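Local coordinates for protein MOSUB1, transcription cofactor (PDB 4AGH) that binds single-stranded DNA and, as a member of the PC4 coactivator family, probably helps regulate transcription in the nucleus, at residues S52-V57 with I70-E75. Residues are numbered along the deposited sequence; the frame is centred on the assembly and turned at random.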
# COMPACT_ATOMS: atom_id res chain seq x y z
N SER A 52 3.23 8.71 -7.62
CA SER A 52 2.81 10.10 -7.84
C SER A 52 4.07 10.95 -7.75
O SER A 52 5.17 10.41 -7.67
CB SER A 52 1.78 10.55 -6.80
OG SER A 52 2.38 10.69 -5.53
N ASP A 53 3.92 12.27 -7.74
CA ASP A 53 5.10 13.14 -7.69
C ASP A 53 5.94 12.92 -6.42
O ASP A 53 7.16 13.05 -6.47
CB ASP A 53 4.68 14.62 -7.81
CG ASP A 53 4.33 15.01 -9.23
OD1 ASP A 53 4.85 14.37 -10.17
OD2 ASP A 53 3.54 15.97 -9.41
N LYS A 54 5.29 12.57 -5.31
CA LYS A 54 5.96 12.48 -4.01
C LYS A 54 5.90 11.10 -3.35
O LYS A 54 6.56 10.86 -2.36
CB LYS A 54 5.38 13.51 -3.04
CG LYS A 54 5.54 14.97 -3.41
CD LYS A 54 4.70 15.80 -2.45
CE LYS A 54 4.90 17.29 -2.62
NZ LYS A 54 3.99 18.03 -1.70
N ARG A 55 5.09 10.22 -3.91
CA ARG A 55 4.86 8.91 -3.30
C ARG A 55 5.54 7.80 -4.08
O ARG A 55 5.53 7.78 -5.31
CB ARG A 55 3.37 8.64 -3.15
CG ARG A 55 2.77 9.61 -2.13
CD ARG A 55 1.27 9.49 -1.97
NE ARG A 55 0.88 10.24 -0.78
CZ ARG A 55 -0.25 10.04 -0.10
NH1 ARG A 55 -1.14 9.14 -0.52
NH2 ARG A 55 -0.49 10.76 0.99
N ARG A 56 6.13 6.87 -3.34
CA ARG A 56 6.93 5.80 -3.91
C ARG A 56 6.49 4.47 -3.36
O ARG A 56 6.01 4.39 -2.22
CB ARG A 56 8.40 5.98 -3.52
CG ARG A 56 9.03 7.28 -4.00
CD ARG A 56 10.49 7.36 -3.55
NE ARG A 56 11.13 8.58 -4.06
CZ ARG A 56 12.43 8.82 -4.00
NH1 ARG A 56 13.25 7.93 -3.46
NH2 ARG A 56 12.91 9.95 -4.50
N VAL A 57 6.67 3.42 -4.15
CA VAL A 57 6.67 2.07 -3.59
C VAL A 57 8.07 1.50 -3.85
O VAL A 57 8.56 1.54 -4.97
CB VAL A 57 5.59 1.17 -4.20
CG1 VAL A 57 5.64 -0.21 -3.55
CG2 VAL A 57 4.22 1.79 -3.99
N ILE A 70 5.47 1.64 1.09
CA ILE A 70 4.65 2.59 0.38
C ILE A 70 4.71 3.88 1.19
O ILE A 70 4.27 3.91 2.34
CB ILE A 70 3.21 2.08 0.32
CG1 ILE A 70 3.20 0.64 -0.24
CG2 ILE A 70 2.35 3.02 -0.52
CD1 ILE A 70 1.83 -0.02 -0.20
N ARG A 71 5.27 4.95 0.62
CA ARG A 71 5.58 6.09 1.48
C ARG A 71 5.62 7.39 0.71
O ARG A 71 6.05 7.42 -0.43
CB ARG A 71 6.93 5.86 2.17
CG ARG A 71 7.29 6.94 3.18
CD ARG A 71 8.37 6.50 4.14
NE ARG A 71 8.04 5.26 4.86
CZ ARG A 71 7.28 5.19 5.95
NH1 ARG A 71 6.71 6.28 6.47
NH2 ARG A 71 7.07 4.00 6.51
N GLU A 72 5.17 8.46 1.36
CA GLU A 72 5.27 9.79 0.78
C GLU A 72 6.58 10.43 1.20
O GLU A 72 6.96 10.39 2.37
CB GLU A 72 4.10 10.66 1.24
CG GLU A 72 4.18 12.09 0.71
CD GLU A 72 2.92 12.88 0.97
OE1 GLU A 72 1.82 12.31 0.85
OE2 GLU A 72 3.03 14.08 1.29
N TYR A 73 7.27 11.01 0.22
CA TYR A 73 8.52 11.71 0.46
C TYR A 73 8.25 13.21 0.49
O TYR A 73 7.29 13.68 -0.13
CB TYR A 73 9.53 11.35 -0.62
CG TYR A 73 10.20 10.02 -0.34
CD1 TYR A 73 9.45 8.85 -0.25
CD2 TYR A 73 11.57 9.95 -0.14
CE1 TYR A 73 10.06 7.64 0.04
CE2 TYR A 73 12.19 8.75 0.14
CZ TYR A 73 11.43 7.60 0.23
OH TYR A 73 12.07 6.40 0.51
N TYR A 74 9.06 13.96 1.23
CA TYR A 74 8.99 15.42 1.18
C TYR A 74 10.29 15.96 0.64
O TYR A 74 11.30 15.27 0.64
CB TYR A 74 8.66 16.02 2.56
CG TYR A 74 9.73 15.84 3.63
CD1 TYR A 74 10.76 16.76 3.76
CD2 TYR A 74 9.67 14.77 4.53
CE1 TYR A 74 11.72 16.62 4.75
CE2 TYR A 74 10.63 14.62 5.52
CZ TYR A 74 11.66 15.54 5.63
OH TYR A 74 12.61 15.41 6.61
N GLU A 75 10.27 17.20 0.15
CA GLU A 75 11.47 17.81 -0.41
C GLU A 75 11.99 18.91 0.50
O GLU A 75 11.25 19.81 0.89
CB GLU A 75 11.19 18.37 -1.82
CG GLU A 75 12.43 18.98 -2.48
CD GLU A 75 12.19 19.46 -3.91
OE1 GLU A 75 11.06 19.32 -4.42
OE2 GLU A 75 13.14 19.99 -4.52
O HOH W 1 12.87 5.51 -1.90
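Arg56 and Tyr73, diagonal neighbours on adjacent antiparallel strands, form the aromatic part of this contact. The guanidinium lies over one face of the phenol ring, with planes 17° apart and Arg56 CZ 4.3 Å from the ring centroid, which makes the stack a cation-pi pair as well. The arginine chain, extended from CG to NE, also carries CD over the same face, 3.6 Å from Tyr73 CE1, as a CH-pi contact. One water accepts from Arg56 NH1 and also hydrogen-bonds Tyr73 OH. Arginine suits this place because it offers a flat cation and an aliphatic stem at once, tyrosine because it pairs a flat face with a hydroxyl for the water; Phe48 is a further cation-pi partner of Arg56.

Charge pairing takes over on the other face of the sheet. Arg55 meets Glu72 side-on, NE and NH2 both donating to the single atom OE1, each at 2.8 Å. That oxygen lies in the guanidinium plane, while the carboxylate is turned 43° from it. Glu72 CG stands anti to the backbone N (chi1 178°), and the extended chain crosses Arg55 obliquely. Arginine has nitrogens to spare here: NH1 hydrogen-bonds OE1 of Gln93 and O of Gly88, both of the second subunit, so one guanidinium serves salt bridge and subunit interface. On this same face Val57 and Ile70, beta-branched and apolar as suits a buried strand, lie side by side, Val57 CG2 4.1 Å from Ile70 CG1; both also pack against the second subunit.

Backbone bonds fix the register: Arg56 and Arg71 exchange N-H and C=O as a hydrogen-bonded pair, and Tyr73 N reaches Lys54 O at 2.7 Å. The whole is a cross-strand ladder in the antiparallel beta hairpin of strands 55-62 and 65-76, within the curved sheet of the dimeric PC4 fold.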